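Local coordinates for protein imelysin (Bacteroides ovatus ATCC 8483, PDB 3OYV) that is an outer-membrane protein probably involved in bacterial iron uptake, with a possible metal-binding or peptidase activity, at residues 31-36 against 331-336; 41-46 against 241-246; 58-63 against 228-233; 96-101 against 184-189. All blocks are in the same frame, centred on the assembly; numbering follows the deposited sequence.

Interaction 1 of 4, residues 31-36 against 331-336; sequences VAALLK and DEAAVE
Leu34 of helix 21-47 packs on Ala333 in the loop between helices 319-323 and 343-351, so in this mostly helical imelysin fold a loop from near the C-terminal end of the chain is laid over the first long helix. Leu34 leaves the backbone with CG anti to its carbonyl carbon (chi1 -69°). Beyond CB, CG already touches the Ala333 methyl. At the fork the branches part: CD1 reaches the carbonyl O of Val335 at 3.6 Å, while CD2 presses on Ala333 CB at 3.4 Å, tighter than usual for two carbons. Leu34 CD2 also meets the carboxylate of Glu336, with OE1 3.8 Å away; the contact is van der Waals, and OE2 forms a salt bridge with Arg342.

The preceding residue, Ala33, turns CB to the loop backbone, 3.4 Å from Asp331 O. Lys36 and Asp331 come near each other, but their polar ends are engaged elsewhere: Lys36 with Asp250 and Asp331 with Tyr253, both on helix 223-261. No direct hydrogen bond joins the two segments. A water spans them instead, donating to Ala33 O at 3.0 Å and to Asp331 O at 2.8 Å.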
loop_
_atom_site.group_PDB
_atom_site.type_symbol
_atom_site.label_atom_id
_atom_site.label_comp_id
_atom_site.label_asym_id
_atom_site.label_seq_id
_atom_site.Cartn_x
_atom_site.Cartn_y
_atom_site.Cartn_z
ATOM N N VAL A 31 5.260 12.783 11.564
ATOM C CA VAL A 31 4.753 11.948 10.473
ATOM C C VAL A 31 4.576 10.489 10.928
ATOM O O VAL A 31 3.569 9.846 10.600
ATOM C CB VAL A 31 5.661 12.078 9.254
ATOM C CG1 VAL A 31 5.262 11.093 8.142
ATOM C CG2 VAL A 31 5.659 13.522 8.710
ATOM N N ALA A 32 5.504 9.989 11.742
ATOM C CA ALA A 32 5.416 8.616 12.250
ATOM C C ALA A 32 4.250 8.488 13.229
ATOM O O ALA A 32 3.582 7.452 13.264
ATOM C CB ALA A 32 6.710 8.193 12.929
ATOM N N ALA A 33 3.986 9.538 14.049
ATOM C CA ALA A 33 2.857 9.546 14.981
ATOM C C ALA A 33 1.544 9.463 14.221
ATOM O O ALA A 33 0.631 8.738 14.602
ATOM C CB ALA A 33 2.922 10.787 15.852
ATOM N N LEU A 34 1.454 10.228 13.133
ATOM C CA LEU A 34 0.238 10.217 12.321
ATOM C C LEU A 34 -0.006 8.827 11.717
ATOM O O LEU A 34 -1.119 8.343 11.656
ATOM C CB LEU A 34 0.302 11.269 11.215
ATOM C CG LEU A 34 0.254 12.730 11.678
ATOM C CD1 LEU A 34 0.610 13.651 10.522
ATOM C CD2 LEU A 34 -1.115 13.087 12.266
ATOM N N LEU A 35 1.069 8.212 11.251
ATOM C CA LEU A 35 1.013 6.864 10.650
ATOM C C LEU A 35 0.568 5.819 11.679
ATOM O O LEU A 35 -0.179 4.890 11.360
ATOM C CB LEU A 35 2.361 6.473 10.028
ATOM C CG LEU A 35 2.656 6.854 8.572
ATOM C CD1 LEU A 35 4.138 6.677 8.229
ATOM C CD2 LEU A 35 1.704 6.079 7.631
ATOM N N LYS A 36 1.083 5.946 12.899
ATOM C CA LYS A 36 0.743 5.063 14.009
ATOM C C LYS A 36 -0.741 5.193 14.346
ATOM O O LYS A 36 -1.460 4.199 14.479
ATOM C CB LYS A 36 1.648 5.424 15.198
ATOM C CG LYS A 36 1.351 4.772 16.506
ATOM C CD LYS A 36 2.372 5.202 17.567
ATOM C CE LYS A 36 1.929 4.769 18.954
ATOM N NZ LYS A 36 1.886 3.277 19.085
ATOM N N ASP A 331 2.168 10.360 22.695
ATOM C CA ASP A 331 2.553 9.791 21.398
ATOM C C ASP A 331 1.743 10.364 20.224
ATOM O O ASP A 331 2.022 9.999 19.065
ATOM C CB ASP A 331 2.407 8.275 21.390
ATOM C CG ASP A 331 3.488 7.553 22.171
ATOM O OD1 ASP A 331 4.587 8.104 22.418
ATOM O OD2 ASP A 331 3.239 6.366 22.474
ATOM N N GLU A 332 0.787 11.249 20.497
ATOM C CA GLU A 332 -0.016 11.852 19.433
ATOM C C GLU A 332 0.813 12.830 18.598
ATOM O O GLU A 332 1.788 13.402 19.065
ATOM C CB GLU A 332 -1.243 12.557 20.019
ATOM C CG GLU A 332 -2.170 11.593 20.765
ATOM C CD GLU A 332 -3.565 12.157 21.016
ATOM O OE1 GLU A 332 -3.759 13.384 20.905
ATOM O OE2 GLU A 332 -4.472 11.359 21.331
ATOM N N ALA A 333 0.412 13.039 17.355
ATOM C CA ALA A 333 1.054 13.999 16.496
ATOM C C ALA A 333 0.862 15.411 17.042
ATOM O O ALA A 333 -0.140 15.702 17.681
ATOM C CB ALA A 333 0.475 13.922 15.100
ATOM N N ALA A 334 1.823 16.279 16.765
ATOM C CA ALA A 334 1.725 17.718 17.049
ATOM C C ALA A 334 0.780 18.431 16.083
ATOM O O ALA A 334 0.084 19.370 16.469
ATOM C CB ALA A 334 3.116 18.374 16.980
ATOM N N VAL A 335 0.794 18.009 14.817
ATOM C CA VAL A 335 0.065 18.685 13.755
ATOM C C VAL A 335 -0.562 17.648 12.821
ATOM O O VAL A 335 0.123 16.743 12.317
ATOM C CB VAL A 335 0.995 19.579 12.916
ATOM C CG1 VAL A 335 0.233 20.205 11.735
ATOM C CG2 VAL A 335 1.647 20.698 13.779
ATOM N N GLU A 336 -1.854 17.830 12.552
ATOM C CA GLU A 336 -2.598 17.030 11.595
ATOM C C GLU A 336 -2.225 17.515 10.186
ATOM O O GLU A 336 -2.996 18.270 9.563
ATOM C CB GLU A 336 -4.100 17.128 11.885
ATOM C CG GLU A 336 -4.934 16.092 11.216
ATOM C CD GLU A 336 -4.691 14.684 11.761
ATOM O OE1 GLU A 336 -4.553 14.520 13.010
ATOM O OE2 GLU A 336 -4.672 13.742 10.920
HETATM O O HOH W 1 0.693 8.040 17.567
#

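Interaction 2 of 4, residues 41-46 against 241-246; sequences NLYNAW and TYKSLK
Tyr242 sets one ring face under Leu42 and its CD2-CE2 side against Trp46, one turn further along helix 21-47, where this helix runs roughly antiparallel to helix 223-261; the axes of the two short segments approach to 8.7 Å at a crossing angle of -149°. Leu42 CG lies almost on the tyrosine ring normal, 4.0 Å from the ring centroid, a CH-pi contact, and Leu42 CD2 reaches on to Leu245 CD2. Trp46 NE1 comes to 3.3 Å from Tyr242 CE2, the two planes inclined obliquely at 46°.

Tyr43 fills the next hollow in return. With CG anti to the backbone N (chi1 174°), its ring is laid against the backbone of helix 223-261: Lys243 CA lies over one face, shifted toward the rim, 3.9 Å from the centroid. In the conformer given, the extended Lys243 chain then runs beside the tyrosine in the same direction. Phe288 meets Tyr242 edge-to-face from outside the pair.

No hydrogen bond passes directly between segments 41-46 and 241-246. A water accepts from Trp46 NE1 at 2.8 Å and also bonds Tyr242 OH, so apolar and aromatic packing carries the contact while water links the polar atoms at its end.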
loop_
_atom_site.group_PDB
_atom_site.type_symbol
_atom_site.label_atom_id
_atom_site.label_comp_id
_atom_site.label_asym_id
_atom_site.label_seq_id
_atom_site.Cartn_x
_atom_site.Cartn_y
_atom_site.Cartn_z
ATOM N N ASN A 41 -6.248 3.108 14.032
ATOM C CA ASN A 41 -7.663 3.359 13.819
ATOM C C ASN A 41 -8.218 2.475 12.699
ATOM O O ASN A 41 -9.335 2.004 12.821
ATOM C CB ASN A 41 -7.924 4.817 13.517
ATOM C CG ASN A 41 -7.673 5.707 14.731
ATOM O OD1 ASN A 41 -7.646 5.227 15.888
ATOM N ND2 ASN A 41 -7.449 6.985 14.473
ATOM N N LEU A 42 -7.421 2.260 11.658
ATOM C CA LEU A 42 -7.833 1.363 10.538
ATOM C C LEU A 42 -8.070 -0.071 11.050
ATOM O O LEU A 42 -9.093 -0.696 10.779
ATOM C CB LEU A 42 -6.742 1.374 9.473
ATOM C CG LEU A 42 -6.954 0.473 8.249
ATOM C CD1 LEU A 42 -8.343 0.672 7.597
ATOM C CD2 LEU A 42 -5.835 0.782 7.272
ATOM N N TYR A 43 -7.106 -0.605 11.798
ATOM C CA TYR A 43 -7.232 -1.944 12.351
ATOM C C TYR A 43 -8.462 -2.021 13.298
ATOM O O TYR A 43 -9.257 -2.970 13.252
ATOM C CB TYR A 43 -5.964 -2.304 13.095
ATOM C CG TYR A 43 -6.044 -3.627 13.840
ATOM C CD1 TYR A 43 -6.336 -4.823 13.187
ATOM C CD2 TYR A 43 -5.797 -3.681 15.201
ATOM C CE1 TYR A 43 -6.391 -6.020 13.864
ATOM C CE2 TYR A 43 -5.838 -4.873 15.885
ATOM C CZ TYR A 43 -6.108 -6.052 15.229
ATOM O OH TYR A 43 -6.164 -7.239 15.930
ATOM N N ASN A 44 -8.588 -1.058 14.207
ATOM C CA ASN A 44 -9.693 -1.093 15.149
ATOM C C ASN A 44 -11.063 -0.981 14.485
ATOM O O ASN A 44 -12.025 -1.599 14.958
ATOM C CB ASN A 44 -9.552 -0.007 16.213
ATOM C CG ASN A 44 -8.404 -0.283 17.190
ATOM O OD1 ASN A 44 -7.945 -1.413 17.313
ATOM N ND2 ASN A 44 -7.932 0.778 17.884
ATOM N N ALA A 45 -11.136 -0.271 13.355
ATOM C CA ALA A 45 -12.413 -0.122 12.648
ATOM C C ALA A 45 -12.848 -1.492 12.127
ATOM O O ALA A 45 -14.012 -1.854 12.192
ATOM C CB ALA A 45 -12.283 0.824 11.502
ATOM N N TRP A 46 -11.876 -2.256 11.621
ATOM C CA TRP A 46 -12.160 -3.609 11.139
ATOM C C TRP A 46 -12.383 -4.608 12.247
ATOM O O TRP A 46 -13.206 -5.511 12.117
ATOM C CB TRP A 46 -11.031 -4.100 10.207
ATOM C CG TRP A 46 -11.204 -3.672 8.769
ATOM C CD1 TRP A 46 -10.747 -2.510 8.192
ATOM C CD2 TRP A 46 -11.896 -4.382 7.727
ATOM N NE1 TRP A 46 -11.137 -2.440 6.884
ATOM C CE2 TRP A 46 -11.824 -3.587 6.570
ATOM C CE3 TRP A 46 -12.604 -5.588 7.671
ATOM C CZ2 TRP A 46 -12.375 -3.997 5.348
ATOM C CZ3 TRP A 46 -13.130 -5.992 6.459
ATOM C CH2 TRP A 46 -13.037 -5.208 5.332
ATOM N N THR A 241 -3.779 -8.715 7.945
ATOM C CA THR A 241 -2.921 -7.743 7.300
ATOM C C THR A 241 -2.957 -6.399 8.034
ATOM O O THR A 241 -1.889 -5.790 8.265
ATOM C CB THR A 241 -3.285 -7.570 5.803
ATOM O OG1 THR A 241 -3.139 -8.846 5.161
ATOM C CG2 THR A 241 -2.400 -6.547 5.135
ATOM N N TYR A 242 -4.149 -5.953 8.427
ATOM C CA TYR A 242 -4.231 -4.697 9.150
ATOM C C TYR A 242 -3.655 -4.817 10.583
ATOM O O TYR A 242 -3.116 -3.841 11.101
ATOM C CB TYR A 242 -5.633 -4.158 9.156
ATOM C CG TYR A 242 -6.132 -3.673 7.824
ATOM C CD1 TYR A 242 -5.313 -2.978 6.949
ATOM C CD2 TYR A 242 -7.463 -3.832 7.488
ATOM C CE1 TYR A 242 -5.806 -2.489 5.716
ATOM C CE2 TYR A 242 -7.965 -3.331 6.304
ATOM C CZ TYR A 242 -7.150 -2.652 5.423
ATOM O OH TYR A 242 -7.715 -2.116 4.275
ATOM N N LYS A 243 -3.760 -5.990 11.200
ATOM C CA LYS A 243 -3.101 -6.217 12.494
ATOM C C LYS A 243 -1.595 -6.060 12.344
ATOM O O LYS A 243 -0.938 -5.394 13.152
ATOM C CB LYS A 243 -3.418 -7.612 13.061
ATOM C CG LYS A 243 -2.922 -7.793 14.502
ATOM C CD LYS A 243 -3.217 -9.215 14.989
ATOM C CE LYS A 243 -2.765 -9.418 16.427
ATOM N NZ LYS A 243 -3.122 -10.758 16.989
ATOM N N SER A 244 -1.043 -6.664 11.313
ATOM C CA SER A 244 0.406 -6.583 11.044
ATOM C C SER A 244 0.814 -5.133 10.788
ATOM O O SER A 244 1.825 -4.660 11.288
ATOM C CB SER A 244 0.830 -7.480 9.855
ATOM O OG SER A 244 2.225 -7.426 9.607
ATOM N N LEU A 245 0.001 -4.430 9.995
ATOM C CA LEU A 245 0.268 -3.020 9.700
ATOM C C LEU A 245 0.297 -2.196 10.985
ATOM O O LEU A 245 1.193 -1.338 11.151
ATOM C CB LEU A 245 -0.782 -2.492 8.729
ATOM C CG LEU A 245 -0.696 -1.009 8.377
ATOM C CD1 LEU A 245 0.618 -0.680 7.658
ATOM C CD2 LEU A 245 -1.912 -0.604 7.543
ATOM N N LYS A 246 -0.686 -2.390 11.858
ATOM C CA LYS A 246 -0.694 -1.677 13.126
ATOM C C LYS A 246 0.565 -1.974 13.945
ATOM O O LYS A 246 1.224 -1.057 14.452
ATOM C CB LYS A 246 -1.984 -2.014 13.885
ATOM C CG LYS A 246 -2.236 -1.231 15.157
ATOM C CD LYS A 246 -1.508 -1.828 16.320
ATOM C CE LYS A 246 -1.934 -1.196 17.709
ATOM N NZ LYS A 246 -1.425 0.229 17.896
HETATM O O HOH W 2 -10.256 -0.876 4.698
#

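Interaction 3 of 4, residues 58-63 against 228-233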
loop_
_atom_site.group_PDB
_atom_site.type_symbol
_atom_site.label_atom_id
_atom_site.label_comp_id
_atom_site.label_asym_id
_atom_site.label_seq_id
_atom_site.Cartn_x
_atom_site.Cartn_y
_atom_site.Cartn_z
ATOM N N SER A 58 -17.274 -7.755 11.100
ATOM C CA SER A 58 -18.578 -8.357 11.365
ATOM C C SER A 58 -19.608 -7.892 10.318
ATOM O O SER A 58 -20.423 -8.693 9.839
ATOM C CB SER A 58 -19.044 -8.037 12.779
ATOM O OG SER A 58 -18.262 -8.700 13.777
ATOM N N LEU A 59 -19.579 -6.608 9.976
ATOM C CA LEU A 59 -20.485 -6.031 8.986
ATOM C C LEU A 59 -20.329 -6.714 7.612
ATOM O O LEU A 59 -21.313 -7.144 6.997
ATOM C CB LEU A 59 -20.219 -4.512 8.900
ATOM C CG LEU A 59 -21.040 -3.678 7.933
ATOM C CD1 LEU A 59 -20.948 -2.211 8.354
ATOM C CD2 LEU A 59 -20.609 -3.824 6.507
ATOM N N PHE A 60 -19.094 -6.822 7.150
ATOM C CA PHE A 60 -18.834 -7.380 5.844
ATOM C C PHE A 60 -19.183 -8.863 5.792
ATOM O O PHE A 60 -19.751 -9.321 4.804
ATOM C CB PHE A 60 -17.386 -7.133 5.455
ATOM C CG PHE A 60 -17.119 -7.208 3.965
ATOM C CD1 PHE A 60 -17.615 -6.240 3.092
ATOM C CD2 PHE A 60 -16.374 -8.244 3.439
ATOM C CE1 PHE A 60 -17.337 -6.311 1.719
ATOM C CE2 PHE A 60 -16.115 -8.313 2.103
ATOM C CZ PHE A 60 -16.575 -7.358 1.233
ATOM N N LYS A 61 -18.827 -9.618 6.828
ATOM C CA LYS A 61 -19.172 -11.037 6.860
ATOM C C LYS A 61 -20.667 -11.305 6.957
ATOM O O LYS A 61 -21.143 -12.347 6.491
ATOM C CB LYS A 61 -18.465 -11.766 8.014
ATOM C CG LYS A 61 -16.975 -11.786 7.805
ATOM C CD LYS A 61 -16.218 -12.551 8.899
ATOM C CE LYS A 61 -16.190 -11.768 10.214
ATOM N NZ LYS A 61 -15.553 -12.547 11.310
ATOM N N ALA A 62 -21.400 -10.409 7.600
ATOM C CA ALA A 62 -22.847 -10.584 7.742
ATOM C C ALA A 62 -23.595 -10.213 6.469
ATOM O O ALA A 62 -24.606 -10.831 6.138
ATOM C CB ALA A 62 -23.392 -9.739 8.913
ATOM N N HIS A 63 -23.116 -9.175 5.796
ATOM C CA HIS A 63 -23.674 -8.643 4.570
ATOM C C HIS A 63 -25.201 -8.684 4.538
ATOM O O HIS A 63 -25.810 -9.325 3.680
ATOM C CB HIS A 63 -23.026 -9.281 3.336
ATOM C CG HIS A 63 -22.971 -10.781 3.356
ATOM N ND1 HIS A 63 -24.085 -11.575 3.166
ATOM C CD2 HIS A 63 -21.924 -11.631 3.529
ATOM C CE1 HIS A 63 -23.724 -12.846 3.228
ATOM N NE2 HIS A 63 -22.425 -12.910 3.466
ATOM N N PRO A 228 -18.560 -18.706 2.961
ATOM C CA PRO A 228 -17.285 -19.124 3.553
ATOM C C PRO A 228 -16.092 -18.440 2.909
ATOM O O PRO A 228 -15.053 -18.280 3.550
ATOM C CB PRO A 228 -17.265 -20.648 3.365
ATOM C CG PRO A 228 -18.397 -20.988 2.593
ATOM C CD PRO A 228 -19.371 -19.842 2.497
ATOM N N VAL A 229 -16.236 -18.086 1.641
ATOM C CA VAL A 229 -15.178 -17.359 0.939
ATOM C C VAL A 229 -15.023 -15.959 1.607
ATOM O O VAL A 229 -13.902 -15.519 1.891
ATOM C CB VAL A 229 -15.479 -17.235 -0.561
ATOM C CG1 VAL A 229 -14.470 -16.280 -1.225
ATOM C CG2 VAL A 229 -15.490 -18.627 -1.233
ATOM N N VAL A 230 -16.140 -15.273 1.838
ATOM C CA VAL A 230 -16.119 -13.938 2.459
ATOM C C VAL A 230 -15.530 -14.010 3.877
ATOM O O VAL A 230 -14.678 -13.206 4.259
ATOM C CB VAL A 230 -17.468 -13.258 2.428
ATOM C CG1 VAL A 230 -17.418 -11.925 3.173
ATOM C CG2 VAL A 230 -17.954 -13.070 0.966
ATOM N N THR A 231 -15.956 -14.991 4.642
ATOM C CA THR A 231 -15.533 -15.121 6.022
ATOM C C THR A 231 -14.041 -15.362 6.087
ATOM O O THR A 231 -13.320 -14.723 6.876
ATOM C CB THR A 231 -16.366 -16.209 6.716
ATOM O OG1 THR A 231 -17.691 -15.748 6.791
ATOM C CG2 THR A 231 -15.806 -16.562 8.108
ATOM N N GLN A 232 -13.557 -16.291 5.264
ATOM C CA GLN A 232 -12.119 -16.591 5.212
ATOM C C GLN A 232 -11.289 -15.389 4.776
ATOM O O GLN A 232 -10.203 -15.120 5.309
ATOM C CB GLN A 232 -11.813 -17.809 4.335
ATOM C CG GLN A 232 -10.374 -18.170 4.119
ATOM C CD GLN A 232 -9.657 -18.655 5.339
ATOM O OE1 GLN A 232 -10.254 -18.976 6.371
ATOM N NE2 GLN A 232 -8.358 -18.757 5.216
ATOM N N TYR A 233 -11.786 -14.681 3.761
ATOM C CA TYR A 233 -11.091 -13.499 3.259
ATOM C C TYR A 233 -10.912 -12.450 4.351
ATOM O O TYR A 233 -9.840 -11.897 4.557
ATOM C CB TYR A 233 -11.882 -12.947 2.090
ATOM C CG TYR A 233 -11.512 -11.593 1.533
ATOM C CD1 TYR A 233 -10.562 -11.437 0.540
ATOM C CD2 TYR A 233 -12.198 -10.470 1.970
ATOM C CE1 TYR A 233 -10.270 -10.177 0.010
ATOM C CE2 TYR A 233 -11.964 -9.215 1.427
ATOM C CZ TYR A 233 -11.008 -9.091 0.433
ATOM O OH TYR A 233 -10.795 -7.853 -0.138
#
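Apolar packing between Phe60 and Val230 forms the inner half of this contact, where the short helix 56-62 lies almost antiparallel to helix 223-261, the segment axes 9.2 Å apart and at 164°. The Phe60 side chain crosses that of Val230 at about a right angle, and CD2 of the ring approaches Val230 CG1 to 3.8 Å. That methyl, anti to its own backbone N, is also 3.9 Å from Phe60 O, and it lies 4.2 Å from Lys61 CA, so one branch of the valine is set against both ring and backbone. Tyr233 adds a looser aromatic touch, CE2 to Phe60 CE2 at 4.3 Å. Tyr68 meets the Phe60 ring edge-to-face, while Cys74 of helix 71-102 touches both Phe60 and Val230.

On the outer side the contact is made by the aliphatic part of a charged residue. Lys61 crosses Thr231 at about a right angle, its CD 3.9 Å from Thr231 CA, before the chain bends at chi3 (-73°) and NZ forms a salt bridge with Asp235, one turn further along helix 223-261.

No hydrogen bond passes directly between the two segments. This is antiparallel helix-on-helix packing, here seating the short helix 56-62 on helix 223-261 in the mostly helical imelysin fold.

Interaction 4 of 4, residues 96-101 against 184-189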
loop_
_atom_site.group_PDB
_atom_site.type_symbol
_atom_site.label_atom_id
_atom_site.label_comp_id
_atom_site.label_asym_id
_atom_site.label_seq_id
_atom_site.Cartn_x
_atom_site.Cartn_y
_atom_site.Cartn_z
ATOM N N ASP A 96 2.482 5.957 -15.799
ATOM C CA ASP A 96 2.673 7.413 -15.822
ATOM C C ASP A 96 4.138 7.789 -16.041
ATOM O O ASP A 96 4.446 8.577 -16.945
ATOM C CB ASP A 96 2.058 8.099 -14.606
ATOM C CG ASP A 96 0.553 8.115 -14.641
ATOM O OD1 ASP A 96 -0.038 7.901 -15.722
ATOM O OD2 ASP A 96 -0.047 8.384 -13.567
ATOM N N PRO A 97 5.057 7.244 -15.230
ATOM C CA PRO A 97 6.463 7.534 -15.541
ATOM C C PRO A 97 6.874 7.100 -16.957
ATOM O O PRO A 97 7.613 7.817 -17.644
ATOM C CB PRO A 97 7.227 6.806 -14.424
ATOM C CG PRO A 97 6.249 6.689 -13.331
ATOM C CD PRO A 97 4.918 6.515 -13.953
ATOM N N TYR A 98 6.426 5.930 -17.386
ATOM C CA TYR A 98 6.768 5.457 -18.725
ATOM C C TYR A 98 6.293 6.420 -19.812
ATOM O O TYR A 98 7.077 6.802 -20.687
ATOM C CB TYR A 98 6.164 4.038 -18.944
ATOM C CG TYR A 98 6.473 3.515 -20.321
ATOM C CD1 TYR A 98 7.711 2.919 -20.599
ATOM C CD2 TYR A 98 5.546 3.648 -21.383
ATOM C CE1 TYR A 98 8.044 2.491 -21.888
ATOM C CE2 TYR A 98 5.876 3.219 -22.667
ATOM C CZ TYR A 98 7.104 2.638 -22.909
ATOM O OH TYR A 98 7.435 2.202 -24.175
ATOM N N ASN A 99 5.044 6.850 -19.749
ATOM C CA ASN A 99 4.533 7.729 -20.812
ATOM C C ASN A 99 5.204 9.106 -20.768
ATOM O O ASN A 99 5.535 9.671 -21.814
ATOM C CB ASN A 99 3.027 7.848 -20.728
ATOM C CG ASN A 99 2.346 6.576 -21.127
ATOM O OD1 ASN A 99 2.848 5.827 -21.960
ATOM N ND2 ASN A 99 1.208 6.310 -20.513
ATOM N N LEU A 100 5.431 9.651 -19.569
ATOM C CA LEU A 100 6.224 10.890 -19.473
ATOM C C LEU A 100 7.599 10.723 -20.149
ATOM O O LEU A 100 8.043 11.591 -20.923
ATOM C CB LEU A 100 6.441 11.277 -18.003
ATOM C CG LEU A 100 5.278 11.887 -17.260
ATOM C CD1 LEU A 100 5.493 11.886 -15.731
ATOM C CD2 LEU A 100 4.954 13.306 -17.797
ATOM N N TYR A 101 8.277 9.620 -19.883
ATOM C CA TYR A 101 9.619 9.404 -20.357
ATOM C C TYR A 101 9.590 9.333 -21.884
ATOM O O TYR A 101 10.410 9.980 -22.567
ATOM C CB TYR A 101 10.202 8.118 -19.760
ATOM C CG TYR A 101 11.677 8.019 -19.947
ATOM C CD1 TYR A 101 12.255 7.732 -21.201
ATOM C CD2 TYR A 101 12.545 8.278 -18.878
ATOM C CE1 TYR A 101 13.614 7.677 -21.348
ATOM C CE2 TYR A 101 13.895 8.234 -19.043
ATOM C CZ TYR A 101 14.436 7.936 -20.253
ATOM O OH TYR A 101 15.820 7.884 -20.410
ATOM N N ASN A 184 15.618 3.957 -12.874
ATOM C CA ASN A 184 16.733 4.098 -13.835
ATOM C C ASN A 184 16.543 3.296 -15.111
ATOM O O ASN A 184 17.434 3.280 -15.972
ATOM C CB ASN A 184 18.083 3.703 -13.210
ATOM C CG ASN A 184 18.560 4.683 -12.161
ATOM O OD1 ASN A 184 18.037 5.764 -12.059
ATOM N ND2 ASN A 184 19.562 4.284 -11.362
ATOM N N HIS A 185 15.406 2.615 -15.221
ATOM C CA HIS A 185 15.095 1.750 -16.368
ATOM C C HIS A 185 13.666 1.920 -16.868
ATOM O O HIS A 185 13.036 0.971 -17.340
ATOM C CB HIS A 185 15.355 0.295 -15.969
ATOM C CG HIS A 185 16.764 0.050 -15.602
ATOM N ND1 HIS A 185 17.231 0.075 -14.310
ATOM C CD2 HIS A 185 17.835 -0.180 -16.389
ATOM C CE1 HIS A 185 18.537 -0.122 -14.318
ATOM N NE2 HIS A 185 18.926 -0.287 -15.565
ATOM N N ILE A 186 13.160 3.142 -16.792
ATOM C CA ILE A 186 11.797 3.402 -17.155
ATOM C C ILE A 186 11.486 2.985 -18.614
ATOM O O ILE A 186 10.532 2.261 -18.803
ATOM C CB ILE A 186 11.397 4.849 -16.880
ATOM C CG1 ILE A 186 11.413 5.144 -15.368
ATOM C CG2 ILE A 186 10.062 5.185 -17.512
ATOM C CD1 ILE A 186 11.253 6.621 -15.009
ATOM N N PRO A 187 12.335 3.311 -19.617
ATOM C CA PRO A 187 11.932 2.972 -20.992
ATOM C C PRO A 187 12.183 1.518 -21.369
ATOM O O PRO A 187 11.980 1.163 -22.515
ATOM C CB PRO A 187 12.752 3.949 -21.831
ATOM C CG PRO A 187 13.990 4.195 -20.997
ATOM C CD PRO A 187 13.447 4.266 -19.583
ATOM N N SER A 188 12.636 0.682 -20.448
ATOM C CA SER A 188 13.068 -0.675 -20.780
ATOM C C SER A 188 11.939 -1.523 -21.356
ATOM O O SER A 188 10.762 -1.268 -21.115
ATOM C CB SER A 188 13.641 -1.362 -19.554
ATOM O OG SER A 188 12.610 -1.713 -18.635
ATOM N N ASN A 189 12.325 -2.510 -22.163
ATOM C CA ASN A 189 11.370 -3.497 -22.647
ATOM C C ASN A 189 10.649 -4.181 -21.490
ATOM O O ASN A 189 9.491 -4.523 -21.590
ATOM C CB ASN A 189 12.072 -4.547 -23.503
ATOM C CG ASN A 189 12.604 -3.983 -24.817
ATOM O OD1 ASN A 189 12.075 -3.010 -25.340
ATOM N ND2 ASN A 189 13.634 -4.616 -25.349
HETATM O O HOH W 3 10.345 1.713 -24.523
#
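Ile186 sets its branched side chain against helix 71-102, where Pro97, Tyr98 and Tyr101 receive it. Its CG2, anti to the backbone N, does most of the touching: it lies 3.5 Å from Tyr98 CA and also meets Pro97 O and Tyr101 CB, and is thus set against the helix backbone as well as the side chains. The other branch ends in CD1, which rests against Pro97 CB, and Val113 touches both Ile186 and Pro97 from a neighbouring loop.

Tyr101 takes the next residue of the loop. Its chi1 (-166°) puts CG anti to the backbone N, and the pyrrolidine of Pro187 lies over one face of the ring. Pro187 CD stands over the centre of that face, 3.8 Å from the centroid and 8° off the ring normal, a CH-pi contact, while the neighbouring CG comes down nearer the rim, 3.5 Å from Tyr101 CE1.

Ile186 and Pro187 are the two middle residues of a type I beta turn from His185 to Ser188, closed by the bond from Ser188 N to His185 O. Ser188 is the N-cap of helix 189-214, so the turn that leads into this helix is also what presses on helix 71-102.

Tyr98 meets the same turn in another way. The ring presents its edge to the backbone, and Ile186 O lies near the ring plane, 3.4 Å from CD1; Thr191 OG1 of helix 189-214 lies within hydrogen-bonding reach of that carbonyl and of His185 O. Farther out, a water donates to Pro187 O at 2.6 Å and is also hydrogen-bonded to Tyr98 OH.

In the fold
Interactions 1, 2 and 3 are tied together by two long helices. Helix 21-47 serves interactions 1 and 2, and helix 223-261 serves interactions 2 and 3; the centres of both pairs are about 16 Å apart, with nearest atoms about 5 Å apart. Asp250 links interactions 1 and 2 further, since it forms salt bridges with both Lys36 and Lys246. Interaction 4 stands apart, on the other side of the chain's centre from interactions 2 and 3 and about 35 Å from interaction 2, centre to centre. Along the sequence the four are nested, 96-101 with 184-189 innermost and 31-36 with 331-336 outermost. None of the four contains a bound metal or ligand.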